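Local coordinates for protein colicin-D (Escherichia coli, PDB 5ZNM) that kills Escherichia coli and closely related bacteria by inhibiting protein synthesis, through a C-terminal tRNase domain that here follows the central domain of the toxin, at residues Ala16-Lys21 / Ile142-Thr147; Asn39-Glu44 / Thr189-Asp194; Arg207-Asn212 / Val279-Pro284; Phe305-Thr310 / Arg321-Glu326; Ser345-Asn350 / Val356-Ser361. One frame throughout, in Å; residues are numbered along the deposited sequence.

Contact 1. Residues Ala16-Lys21 / Ile142-Thr147; sequences AELFSK and IEPGAT
Pro-144 packs its ring against the last turn of helix 3-22, where Lys-21 and Leu-18, one turn apart, form the surface that receives it. The proline sits at the second position of a type II beta turn running from Glu-143 to Ala-146, so the motif is a type II turn packed on the C-terminal part of a helix. CB of Pro-144 lies 3.8 Å from CB of Lys-21, and the next ring atom, CG, reaches CD2 of Leu-18 at 4.1 Å. The proline thus bridges the two helical residues with adjacent methylene groups.

Lys-21 buries nearly as much surface as the proline, but with the root of its side chain. CG stands anti to the carbonyl carbon (chi1 -62°), and the chain then bends at chi3, which carries NZ away from the turn while CB and CD stay beside the carbonyl O of Pro-144. Leu-18 contributes a single methyl group, which meets the proline ring at a slant.

Gly-145 takes the third position of the turn with a positive phi of 110°, as is usual for glycine in a type II turn. Pro-144 also touches Trp-265 of strand 262-267. The second subunit also reaches this surface site: Asn-225 of that subunit packs on Pro-144, and Gly-224 of that subunit on Leu-18. At the helix end, the carbonyl O of Lys-21 lies 3.2 Å from N of Gly-145 at an angle too poor for a hydrogen bond, and 3.5 Å from CA of Gly-145 in a CA-H...O contact.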
# COMPACT_ATOMS: atom_id res chain seq x y z
N ALA A 16 -0.17 27.04 -7.58
CA ALA A 16 0.94 27.90 -7.19
C ALA A 16 0.69 28.55 -5.84
O ALA A 16 1.60 28.66 -5.01
CB ALA A 16 1.20 28.96 -8.25
N GLU A 17 -0.55 28.99 -5.59
CA GLU A 17 -0.88 29.63 -4.32
C GLU A 17 -0.81 28.64 -3.16
O GLU A 17 -0.31 28.97 -2.07
CB GLU A 17 -2.26 30.28 -4.39
CG GLU A 17 -2.27 31.54 -5.22
CD GLU A 17 -3.64 32.18 -5.32
OE1 GLU A 17 -4.65 31.47 -5.10
OE2 GLU A 17 -3.71 33.39 -5.62
N LEU A 18 -1.34 27.42 -3.35
CA LEU A 18 -1.25 26.40 -2.30
C LEU A 18 0.19 26.00 -2.05
O LEU A 18 0.63 25.86 -0.90
CB LEU A 18 -2.06 25.16 -2.68
CG LEU A 18 -3.56 25.21 -2.50
CD1 LEU A 18 -4.23 24.06 -3.24
CD2 LEU A 18 -3.91 25.17 -1.02
N PHE A 19 0.94 25.77 -3.13
CA PHE A 19 2.34 25.39 -2.99
C PHE A 19 3.12 26.48 -2.27
O PHE A 19 3.99 26.19 -1.44
CB PHE A 19 2.97 25.12 -4.35
CG PHE A 19 2.70 23.74 -4.91
CD1 PHE A 19 1.59 22.99 -4.52
CD2 PHE A 19 3.56 23.20 -5.86
CE1 PHE A 19 1.36 21.74 -5.06
CE2 PHE A 19 3.32 21.95 -6.42
CZ PHE A 19 2.23 21.21 -6.00
N SER A 20 2.82 27.75 -2.58
CA SER A 20 3.54 28.85 -1.93
C SER A 20 3.33 28.84 -0.42
O SER A 20 4.29 28.93 0.35
CB SER A 20 3.10 30.20 -2.51
OG SER A 20 3.80 31.23 -1.84
N LYS A 21 2.07 28.72 0.02
CA LYS A 21 1.80 28.69 1.45
C LYS A 21 2.42 27.47 2.12
O LYS A 21 2.82 27.54 3.29
CB LYS A 21 0.30 28.70 1.71
CG LYS A 21 -0.41 29.94 1.21
CD LYS A 21 -1.88 29.87 1.61
CE LYS A 21 -2.79 30.12 0.42
NZ LYS A 21 -4.21 30.33 0.84
N ILE A 142 -5.83 21.02 9.03
CA ILE A 142 -4.50 21.61 8.99
C ILE A 142 -4.35 22.42 7.71
O ILE A 142 -4.50 21.88 6.61
CB ILE A 142 -3.41 20.53 9.09
CG1 ILE A 142 -3.58 19.74 10.39
CG2 ILE A 142 -2.02 21.16 8.94
CD1 ILE A 142 -2.61 18.56 10.55
N GLU A 143 -4.04 23.75 7.84
CA GLU A 143 -3.98 24.60 6.66
C GLU A 143 -2.54 25.03 6.33
O GLU A 143 -1.76 25.35 7.23
CB GLU A 143 -4.83 25.87 6.83
CG GLU A 143 -6.12 25.71 7.57
CD GLU A 143 -6.80 27.05 7.81
OE1 GLU A 143 -7.00 27.43 8.98
OE2 GLU A 143 -7.11 27.74 6.80
N PRO A 144 -2.19 25.07 5.05
CA PRO A 144 -0.84 25.53 4.67
C PRO A 144 -0.65 26.99 5.05
O PRO A 144 -1.56 27.81 4.93
CB PRO A 144 -0.79 25.33 3.15
CG PRO A 144 -2.20 25.13 2.72
CD PRO A 144 -2.97 24.59 3.89
N GLY A 145 0.57 27.30 5.52
CA GLY A 145 0.90 28.60 6.05
C GLY A 145 1.13 28.59 7.54
O GLY A 145 1.84 29.45 8.06
N ALA A 146 0.54 27.62 8.25
CA ALA A 146 0.81 27.49 9.67
C ALA A 146 2.28 27.18 9.92
O ALA A 146 2.92 26.46 9.14
CB ALA A 146 -0.07 26.39 10.27
N THR A 147 2.81 27.71 11.01
CA THR A 147 4.16 27.40 11.44
C THR A 147 4.21 26.31 12.50
O THR A 147 5.29 25.81 12.80
CB THR A 147 4.83 28.66 11.97
OG1 THR A 147 4.02 29.18 13.02
CG2 THR A 147 4.93 29.70 10.86

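Contact 2. Residues Asn39-Glu44 / Thr189-Asp194; sequences NSVMNE and TATGLD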
# COMPACT_ATOMS: atom_id res chain seq x y z
N ASN A 39 21.22 10.08 -6.79
CA ASN A 39 21.35 8.71 -6.33
C ASN A 39 22.58 8.53 -5.45
O ASN A 39 22.52 7.81 -4.44
CB ASN A 39 21.39 7.75 -7.51
CG ASN A 39 20.02 7.53 -8.13
OD1 ASN A 39 18.98 7.83 -7.52
ND2 ASN A 39 20.01 7.00 -9.34
N SER A 40 23.70 9.17 -5.80
CA SER A 40 24.87 9.19 -4.91
C SER A 40 24.48 9.65 -3.51
O SER A 40 24.85 9.02 -2.51
CB SER A 40 25.96 10.12 -5.45
OG SER A 40 26.71 9.54 -6.50
N VAL A 41 23.76 10.76 -3.43
CA VAL A 41 23.49 11.39 -2.14
C VAL A 41 22.53 10.55 -1.30
O VAL A 41 22.67 10.47 -0.08
CB VAL A 41 22.97 12.82 -2.38
CG1 VAL A 41 22.23 13.34 -1.19
CG2 VAL A 41 24.13 13.74 -2.72
N MET A 42 21.56 9.89 -1.94
CA MET A 42 20.62 9.08 -1.17
C MET A 42 21.21 7.74 -0.74
O MET A 42 20.66 7.09 0.15
CB MET A 42 19.34 8.82 -1.96
CG MET A 42 18.42 10.01 -2.03
SD MET A 42 16.84 9.56 -2.75
CE MET A 42 17.36 9.04 -4.38
N ASN A 43 22.32 7.32 -1.35
CA ASN A 43 22.96 6.07 -1.00
C ASN A 43 24.11 6.23 -0.01
O ASN A 43 24.81 5.26 0.26
CB ASN A 43 23.43 5.36 -2.27
CG ASN A 43 22.32 4.59 -2.94
OD1 ASN A 43 22.07 3.43 -2.60
ND2 ASN A 43 21.63 5.23 -3.88
N GLU A 44 24.31 7.43 0.54
CA GLU A 44 25.23 7.56 1.66
C GLU A 44 24.72 6.73 2.84
O GLU A 44 23.51 6.50 2.99
CB GLU A 44 25.38 9.03 2.06
CG GLU A 44 26.13 9.90 1.05
CD GLU A 44 27.61 10.07 1.37
OE1 GLU A 44 27.95 10.21 2.57
OE2 GLU A 44 28.43 10.08 0.43
N THR A 189 19.31 22.49 -6.37
CA THR A 189 19.27 22.56 -7.82
C THR A 189 20.29 21.63 -8.48
O THR A 189 20.15 21.32 -9.66
CB THR A 189 19.50 24.01 -8.29
OG1 THR A 189 20.70 24.54 -7.73
CG2 THR A 189 18.34 24.91 -7.86
N ALA A 190 21.29 21.17 -7.74
CA ALA A 190 22.27 20.26 -8.33
C ALA A 190 21.75 18.83 -8.42
O ALA A 190 22.09 18.11 -9.36
CB ALA A 190 23.57 20.29 -7.53
N THR A 191 20.93 18.40 -7.46
CA THR A 191 20.44 17.03 -7.44
C THR A 191 18.98 16.90 -7.81
O THR A 191 18.55 15.79 -8.14
CB THR A 191 20.61 16.40 -6.05
OG1 THR A 191 19.83 17.14 -5.09
CG2 THR A 191 22.08 16.36 -5.62
N GLY A 192 18.19 17.96 -7.69
CA GLY A 192 16.75 17.81 -7.81
C GLY A 192 16.08 17.18 -6.60
O GLY A 192 14.91 16.81 -6.70
N LEU A 193 16.80 17.02 -5.49
CA LEU A 193 16.24 16.55 -4.22
C LEU A 193 15.93 17.74 -3.32
O LEU A 193 16.42 18.85 -3.52
CB LEU A 193 17.21 15.61 -3.49
CG LEU A 193 17.65 14.33 -4.20
CD1 LEU A 193 18.75 13.63 -3.39
CD2 LEU A 193 16.46 13.40 -4.47
N ASP A 194 15.11 17.49 -2.31
CA ASP A 194 14.86 18.50 -1.30
C ASP A 194 15.55 18.11 -0.00
O ASP A 194 15.93 16.95 0.21
CB ASP A 194 13.36 18.69 -1.06
CG ASP A 194 12.65 19.22 -2.28
OD1 ASP A 194 13.03 20.32 -2.77
OD2 ASP A 194 11.74 18.53 -2.76
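Leu-193 rests its CD1 methyl against both Val-41 and Met-42, consecutive residues in the last turn of helix 32-42, and the contact is apolar throughout. CD1 lies 3.9 Å from CG of Met-42 and 4.1 Å from CG1 of Val-41, so one methyl group carries both contacts of the leucine. The approaches differ: the Val-41 and Leu-193 side chains run past each other in opposite directions, whereas Met-42 meets the leucine at a slant with the middle of its chain. CG1 of Val-41 is the branch anti to the backbone N (chi1 160°), and it faces the leucine; the other branch, CG2, is directed at Thr-191, whose methyl CG2 lies 4.4 Å away.

The side-chain hydrogen bonds lie within each segment. In 189-194, OG1 of Thr-191 accepts from N of Leu-193 at 3.1 Å, an ST turn that ties the threonine to the start of the leucine. Gly-192, between them, has a positive phi. In 39-44, ND2 of Asn-43 donates to the carbonyl O of Asn-39 at 2.8 Å, nearly straight at 172° and in the plane of its own amide. Asn-43 is the first residue to leave helical geometry, and its side chain folds back over the helix end.

Ala-38 of the same helix also touches Thr-191 and Leu-193, while Leu-210 of strand 207-212 packs on Val-41 and Met-42. Helix 32-42 is thereby fitted to the loop that joins strands 186-187 and 194-198 of the mixed sheet.

Contact 3. Residues Arg207-Asn212 / Val279-Pro284; sequences RTILVN and VMLNDP
Segments 207-212 and 279-284 come no closer than 10.1 Å between CA atoms, at Arg-207 and Leu-281, so they meet through side chains alone. Their strands, 207-212 and 274-281, belong to different sheets of the central domain, one mixed and one antiparallel, and the contact is a piece of sheet-on-sheet packing.

Leu-281 spans the gap by splitting its two methyl groups between residues two apart on the opposing strand, which therefore project to the same side. CD1 meets CD1 of Ile-209 tip to tip at 4.1 Å. CD2 meets the aliphatic part of Arg-207 at its CG, 4.2 Å away, with the two side chains running aslant. CG1 of Ile-209 is set beside the backbone N and anti to the carbonyl carbon (chi1 -63°), which extends CD1 toward the leucine.

Around this pair, Phe-262 of strand 262-267 touches both Ile-209 and Leu-281, as does Leu-198 of the strand next to 207-212, adding to the buried apolar packing between the sheets. The charged end of Arg-207 turns elsewhere, its NE forming a salt bridge with Glu-125 and its NH2 a hydrogen bond to the carbonyl O of Gly-46. A bend at chi2 (-21°) turns the arginine along its own strand, toward Thr-208, where NH1 donates to the carbonyl O of Thr-208 at 2.9 Å, in the plane of that carbonyl.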
# COMPACT_ATOMS: atom_id res chain seq x y z
N ARG A 207 20.24 17.43 12.07
CA ARG A 207 19.91 16.25 11.29
C ARG A 207 19.41 16.68 9.92
O ARG A 207 18.43 17.43 9.82
CB ARG A 207 18.86 15.40 12.01
CG ARG A 207 18.97 13.88 11.84
CD ARG A 207 19.76 13.44 10.63
NE ARG A 207 20.13 12.02 10.72
CZ ARG A 207 20.43 11.26 9.67
NH1 ARG A 207 20.39 11.76 8.43
NH2 ARG A 207 20.77 9.99 9.86
N THR A 208 20.05 16.18 8.88
CA THR A 208 19.60 16.35 7.51
C THR A 208 18.67 15.21 7.09
O THR A 208 19.02 14.04 7.26
CB THR A 208 20.81 16.40 6.58
OG1 THR A 208 21.58 17.57 6.87
CG2 THR A 208 20.35 16.38 5.14
N ILE A 209 17.51 15.55 6.54
CA ILE A 209 16.59 14.55 5.97
C ILE A 209 16.43 14.88 4.50
O ILE A 209 16.15 16.03 4.16
CB ILE A 209 15.23 14.55 6.68
CG1 ILE A 209 15.39 14.17 8.15
CG2 ILE A 209 14.24 13.60 5.98
CD1 ILE A 209 14.28 14.69 9.01
N LEU A 210 16.67 13.90 3.65
CA LEU A 210 16.52 14.07 2.21
C LEU A 210 15.06 13.83 1.82
O LEU A 210 14.36 13.03 2.44
CB LEU A 210 17.43 13.11 1.45
CG LEU A 210 18.93 13.28 1.72
CD1 LEU A 210 19.73 12.20 1.02
CD2 LEU A 210 19.40 14.65 1.28
N VAL A 211 14.61 14.51 0.77
CA VAL A 211 13.27 14.26 0.25
C VAL A 211 13.40 13.96 -1.23
O VAL A 211 13.95 14.78 -1.98
CB VAL A 211 12.31 15.44 0.48
CG1 VAL A 211 10.93 15.10 -0.02
CG2 VAL A 211 12.24 15.81 1.95
N ASN A 212 12.93 12.78 -1.65
CA ASN A 212 12.82 12.47 -3.06
C ASN A 212 11.47 13.01 -3.54
O ASN A 212 10.44 12.46 -3.16
CB ASN A 212 12.92 10.96 -3.30
CG ASN A 212 12.94 10.60 -4.77
OD1 ASN A 212 12.62 11.41 -5.66
ND2 ASN A 212 13.29 9.35 -5.04
N VAL A 279 6.01 13.54 10.78
CA VAL A 279 7.24 12.77 10.70
C VAL A 279 7.83 12.64 12.10
O VAL A 279 7.88 13.62 12.85
CB VAL A 279 8.24 13.42 9.73
CG1 VAL A 279 9.50 12.58 9.62
CG2 VAL A 279 7.59 13.61 8.34
N MET A 280 8.25 11.43 12.46
CA MET A 280 8.76 11.13 13.80
C MET A 280 10.11 10.45 13.67
O MET A 280 10.29 9.57 12.83
CB MET A 280 7.80 10.20 14.59
CG MET A 280 6.42 10.76 14.85
SD MET A 280 5.15 9.49 14.94
CE MET A 280 4.51 9.43 13.27
N LEU A 281 11.06 10.86 14.51
CA LEU A 281 12.40 10.31 14.46
C LEU A 281 12.70 9.56 15.75
O LEU A 281 11.99 9.67 16.75
CB LEU A 281 13.45 11.41 14.22
CG LEU A 281 13.84 11.64 12.75
CD1 LEU A 281 12.78 12.45 12.06
CD2 LEU A 281 15.19 12.32 12.63
N ASN A 282 13.75 8.75 15.71
CA ASN A 282 14.17 8.05 16.91
C ASN A 282 14.67 9.04 17.96
O ASN A 282 15.25 10.09 17.64
CB ASN A 282 15.29 7.04 16.61
CG ASN A 282 16.51 7.70 15.99
OD1 ASN A 282 16.52 7.99 14.79
ND2 ASN A 282 17.55 7.94 16.81
N ASP A 283 14.42 8.70 19.22
CA ASP A 283 15.11 9.34 20.33
C ASP A 283 16.62 9.35 20.07
O ASP A 283 17.17 8.33 19.64
CB ASP A 283 14.80 8.59 21.62
CG ASP A 283 15.25 9.32 22.88
OD1 ASP A 283 16.47 9.53 23.05
OD2 ASP A 283 14.39 9.65 23.71
N PRO A 284 17.32 10.47 20.33
CA PRO A 284 18.78 10.48 20.10
C PRO A 284 19.50 9.34 20.81
O PRO A 284 20.56 8.90 20.35
CB PRO A 284 19.21 11.84 20.67
CG PRO A 284 18.00 12.68 20.60
CD PRO A 284 16.83 11.78 20.78

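Contact 4. Residues Phe305-Thr310 / Arg321-Glu326; sequences FGISDT and RDAIEE
Ala-323 is the helix residue on which Phe-305 and Ile-307 converge from the loop that precedes helix 314-329. Earlier in that helix, Arg-321 turns away from the loop and grips its neighbour Asp-322 side-on. Its NE and NH1 both bond OD1 of the aspartate, at 2.8 and 2.9 Å, from the same face of the carboxylate, a salt bridge that holds the guanidinium group beside the acid; NH1 also bonds the carbonyl O of Gly-203.

Next comes Ala-323, whose single methyl group takes both loop residues. CB of Phe-305 lies 3.9 Å from CB of Ala-323, so the phenylalanine touches it with the root of its side chain, while Phe-320 of the helix also meets Phe-305. CD1 of Ile-307 reaches the same methyl at 4.0 Å; chi1 of -67° places CG1 anti to the carbonyl carbon, and the extended chain ends on the alanine. The loop lies close here, with CA of Phe-305 6.3 Å from CA of Ala-323.

Ile-324 follows and packs on Val-357 of strand 355-359 and Leu-295 of helix 292-297. Phe-305 also touches Val-357, so in the tRNase domain the loop and helix 314-329 share one strand of the C-terminal sheet.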
# COMPACT_ATOMS: atom_id res chain seq x y z
N PHE A 305 33.47 5.19 34.01
CA PHE A 305 33.79 5.99 32.84
C PHE A 305 33.91 7.48 33.18
O PHE A 305 33.79 8.33 32.29
CB PHE A 305 32.76 5.73 31.73
CG PHE A 305 32.80 4.31 31.19
CD1 PHE A 305 32.17 3.28 31.88
CD2 PHE A 305 33.44 4.02 30.00
CE1 PHE A 305 32.21 1.97 31.40
CE2 PHE A 305 33.49 2.73 29.50
CZ PHE A 305 32.86 1.69 30.20
N GLY A 306 34.17 7.80 34.44
CA GLY A 306 34.47 9.17 34.81
C GLY A 306 33.29 10.09 35.03
O GLY A 306 33.46 11.31 35.00
N ILE A 307 32.09 9.54 35.22
CA ILE A 307 30.88 10.33 35.37
C ILE A 307 30.48 10.33 36.84
O ILE A 307 30.17 9.27 37.40
CB ILE A 307 29.75 9.79 34.49
CG1 ILE A 307 30.12 10.01 33.03
CG2 ILE A 307 28.44 10.48 34.84
CD1 ILE A 307 29.29 9.18 32.07
N SER A 308 30.47 11.52 37.46
CA SER A 308 30.19 11.61 38.89
C SER A 308 28.71 11.69 39.21
O SER A 308 28.33 11.35 40.33
CB SER A 308 30.88 12.84 39.51
OG SER A 308 30.32 14.03 39.02
N ASP A 309 27.88 12.12 38.26
CA ASP A 309 26.47 12.36 38.53
C ASP A 309 25.78 11.09 39.02
O ASP A 309 25.96 10.02 38.45
CB ASP A 309 25.75 12.87 37.27
CG ASP A 309 26.39 14.13 36.69
OD1 ASP A 309 27.56 14.06 36.25
OD2 ASP A 309 25.72 15.18 36.67
N THR A 310 24.96 11.23 40.06
CA THR A 310 24.18 10.08 40.50
C THR A 310 22.74 10.10 39.99
O THR A 310 22.13 9.04 39.89
CB THR A 310 24.20 9.99 42.04
OG1 THR A 310 23.74 11.21 42.61
CG2 THR A 310 25.63 9.72 42.54
N ARG A 321 26.27 7.58 27.41
CA ARG A 321 26.34 7.20 26.00
C ARG A 321 27.60 7.77 25.34
O ARG A 321 28.35 7.05 24.65
CB ARG A 321 25.08 7.68 25.28
CG ARG A 321 24.82 7.09 23.88
CD ARG A 321 25.65 7.72 22.77
NE ARG A 321 25.59 9.20 22.73
CZ ARG A 321 24.63 9.91 22.14
NH1 ARG A 321 24.68 11.24 22.15
NH2 ARG A 321 23.62 9.29 21.52
N ASP A 322 27.85 9.07 25.54
CA ASP A 322 29.02 9.70 24.94
C ASP A 322 30.32 9.11 25.50
O ASP A 322 31.27 8.89 24.74
CB ASP A 322 28.96 11.23 25.17
CG ASP A 322 27.86 11.93 24.34
OD1 ASP A 322 27.32 11.31 23.39
OD2 ASP A 322 27.53 13.09 24.62
N ALA A 323 30.36 8.80 26.80
CA ALA A 323 31.57 8.20 27.36
C ALA A 323 31.86 6.84 26.73
O ALA A 323 33.01 6.52 26.43
CB ALA A 323 31.46 8.07 28.88
N ILE A 324 30.82 6.03 26.52
CA ILE A 324 31.02 4.76 25.84
C ILE A 324 31.53 4.98 24.42
O ILE A 324 32.44 4.28 23.96
CB ILE A 324 29.72 3.93 25.88
CG1 ILE A 324 29.37 3.63 27.35
CG2 ILE A 324 29.84 2.65 25.04
CD1 ILE A 324 27.90 3.38 27.59
N GLU A 325 30.97 5.97 23.71
CA GLU A 325 31.46 6.26 22.36
C GLU A 325 32.91 6.74 22.37
O GLU A 325 33.68 6.37 21.48
CB GLU A 325 30.56 7.29 21.67
CG GLU A 325 29.26 6.69 21.16
CD GLU A 325 29.48 5.81 19.93
OE1 GLU A 325 30.05 6.29 18.93
OE2 GLU A 325 29.11 4.62 19.98
N GLU A 326 33.29 7.57 23.35
CA GLU A 326 34.69 8.02 23.44
C GLU A 326 35.64 6.85 23.67
O GLU A 326 36.74 6.80 23.10
CB GLU A 326 34.85 9.06 24.56
CG GLU A 326 34.19 10.43 24.24
CD GLU A 326 34.24 11.43 25.41
OE1 GLU A 326 34.96 11.18 26.40
OE2 GLU A 326 33.53 12.46 25.34

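Contact 5. Residues Ser345-Asn350 / Val356-Ser361; sequences SKVYFN and VVIIKS
Val-356 lies at the apolar centre of one face of an antiparallel beta hairpin, strands 346-349 and 355-359, the middle pair of the four-stranded sheet in the tRNase domain. Its CG1 meets the Phe-349 ring at its edge, 3.7 Å from CD1, and its CB lies 3.8 Å from CG1 of Val-347. Phe-349 has CG anti to the backbone N (chi1 174°), which brings the ring edge against its cross-strand partner, the two side chains crossing at a slant. Tyr-381 and Leu-382 of helix 376-384 cover this face.

On the other face, Tyr-348 is paired with Val-357 but reaches diagonally to Ile-359. CG1 of Ile-359 meets the tyrosine ring at its edge, 3.6 Å from CE2, and the two side chains cross at about a right angle. Here the cover comes from helix 314-329, with Leu-328 on Tyr-348.

The axes of strands 346-349 and 356-359 run antiparallel, at 157°, and four backbone hydrogen bonds join them. Tyr-348 and Val-357 form one hydrogen-bonded pair, Lys-346 and Ile-359 the other, in which N of Ile-359 donates to O of Lys-346 at 2.9 Å, nearly straight at 177°. Val-347 with Ile-358 and Phe-349 with Val-356 are non-hydrogen-bonded pairs. The carbonyl O of Tyr-348 also accepts from NE2 of His-327. At the polar edge Ser-345 turns OG to the carbonyl O of Glu-342 and N of Tyr-339, while its CB rests 3.4 Å from the carbonyl O of Ile-359.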
# COMPACT_ATOMS: atom_id res chain seq x y z
N SER A 345 29.53 -12.19 21.54
CA SER A 345 29.82 -10.81 21.91
C SER A 345 31.30 -10.51 21.71
O SER A 345 32.15 -11.40 21.70
CB SER A 345 29.42 -10.56 23.36
OG SER A 345 30.18 -11.39 24.22
N LYS A 346 31.60 -9.23 21.52
CA LYS A 346 32.98 -8.76 21.42
C LYS A 346 33.23 -7.80 22.57
O LYS A 346 32.34 -7.03 22.93
CB LYS A 346 33.23 -8.07 20.09
CG LYS A 346 33.07 -8.98 18.89
CD LYS A 346 33.37 -8.22 17.61
CE LYS A 346 33.12 -9.09 16.39
NZ LYS A 346 34.18 -10.11 16.24
N VAL A 347 34.43 -7.85 23.14
CA VAL A 347 34.82 -6.98 24.25
C VAL A 347 35.87 -6.00 23.74
O VAL A 347 36.83 -6.41 23.07
CB VAL A 347 35.35 -7.77 25.46
CG1 VAL A 347 35.77 -6.83 26.56
CG2 VAL A 347 34.28 -8.77 26.00
N TYR A 348 35.70 -4.72 24.06
CA TYR A 348 36.60 -3.65 23.62
C TYR A 348 37.29 -3.08 24.84
O TYR A 348 36.63 -2.54 25.74
CB TYR A 348 35.85 -2.57 22.83
CG TYR A 348 35.33 -3.16 21.54
CD1 TYR A 348 36.17 -3.32 20.44
CD2 TYR A 348 34.03 -3.61 21.44
CE1 TYR A 348 35.71 -3.90 19.27
CE2 TYR A 348 33.56 -4.18 20.28
CZ TYR A 348 34.40 -4.33 19.20
OH TYR A 348 33.93 -4.90 18.05
N PHE A 349 38.61 -3.24 24.90
CA PHE A 349 39.41 -2.96 26.09
C PHE A 349 40.30 -1.76 25.84
O PHE A 349 40.88 -1.62 24.76
CB PHE A 349 40.26 -4.19 26.44
CG PHE A 349 41.22 -3.96 27.58
CD1 PHE A 349 40.77 -3.76 28.86
CD2 PHE A 349 42.59 -3.98 27.34
CE1 PHE A 349 41.68 -3.59 29.93
CE2 PHE A 349 43.50 -3.79 28.40
CZ PHE A 349 43.04 -3.60 29.69
N ASN A 350 40.42 -0.89 26.85
CA ASN A 350 41.40 0.19 26.78
C ASN A 350 42.49 -0.05 27.81
O ASN A 350 42.20 -0.15 29.00
CB ASN A 350 40.74 1.55 27.02
CG ASN A 350 41.70 2.70 26.81
OD1 ASN A 350 42.51 3.00 27.68
ND2 ASN A 350 41.63 3.33 25.65
N VAL A 356 36.43 -1.94 29.99
CA VAL A 356 35.90 -2.79 28.93
C VAL A 356 34.50 -2.31 28.60
O VAL A 356 33.77 -1.82 29.47
CB VAL A 356 35.86 -4.28 29.34
CG1 VAL A 356 37.27 -4.83 29.47
CG2 VAL A 356 35.11 -4.42 30.67
N VAL A 357 34.11 -2.49 27.33
CA VAL A 357 32.73 -2.31 26.88
C VAL A 357 32.35 -3.56 26.09
O VAL A 357 33.12 -4.00 25.23
CB VAL A 357 32.55 -1.04 26.03
CG1 VAL A 357 31.19 -1.07 25.30
CG2 VAL A 357 32.71 0.24 26.91
N ILE A 358 31.19 -4.14 26.41
CA ILE A 358 30.69 -5.36 25.77
C ILE A 358 29.67 -5.00 24.70
O ILE A 358 28.67 -4.34 24.99
CB ILE A 358 30.06 -6.33 26.78
CG1 ILE A 358 30.99 -6.61 27.96
CG2 ILE A 358 29.59 -7.65 26.04
CD1 ILE A 358 30.23 -7.19 29.16
N ILE A 359 29.88 -5.51 23.49
CA ILE A 359 28.96 -5.34 22.37
C ILE A 359 28.43 -6.72 22.00
O ILE A 359 29.22 -7.63 21.72
CB ILE A 359 29.64 -4.68 21.16
CG1 ILE A 359 30.31 -3.37 21.57
CG2 ILE A 359 28.63 -4.43 20.04
CD1 ILE A 359 29.33 -2.31 22.03
N LYS A 360 27.11 -6.88 21.98
CA LYS A 360 26.53 -8.15 21.56
C LYS A 360 26.76 -8.40 20.07
O LYS A 360 27.11 -7.50 19.30
CB LYS A 360 25.03 -8.18 21.83
CG LYS A 360 24.62 -8.25 23.29
CD LYS A 360 23.22 -7.66 23.42
CE LYS A 360 22.35 -8.43 24.39
NZ LYS A 360 20.92 -8.35 23.97
N SER A 361 26.53 -9.65 19.66
CA SER A 361 26.76 -10.01 18.27
C SER A 361 25.87 -9.20 17.33
O SER A 361 26.26 -8.94 16.18
CB SER A 361 26.53 -11.50 18.07
OG SER A 361 25.26 -11.85 18.55

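Overall arrangement
From the N terminus, helix 3-22 is joined by contact 1 to the turn before strand 148-150, and helix 32-42 by contact 2 to the loop before strand 194-198. Their segments alternate along the chain, so the two long loops cross. The other closures follow in series. Contact 3 joins two sheets of the central domain and touches contact 2, where strand 194-198 pairs with 207-212. Contacts 4 and 5 close short loops in the tRNase domain and touch each other through Val-357. Contacts 3 and 4 meet where Arg-321 approaches Pro-284; contacts 1 and 5 lie about 51 Å apart, centre to centre.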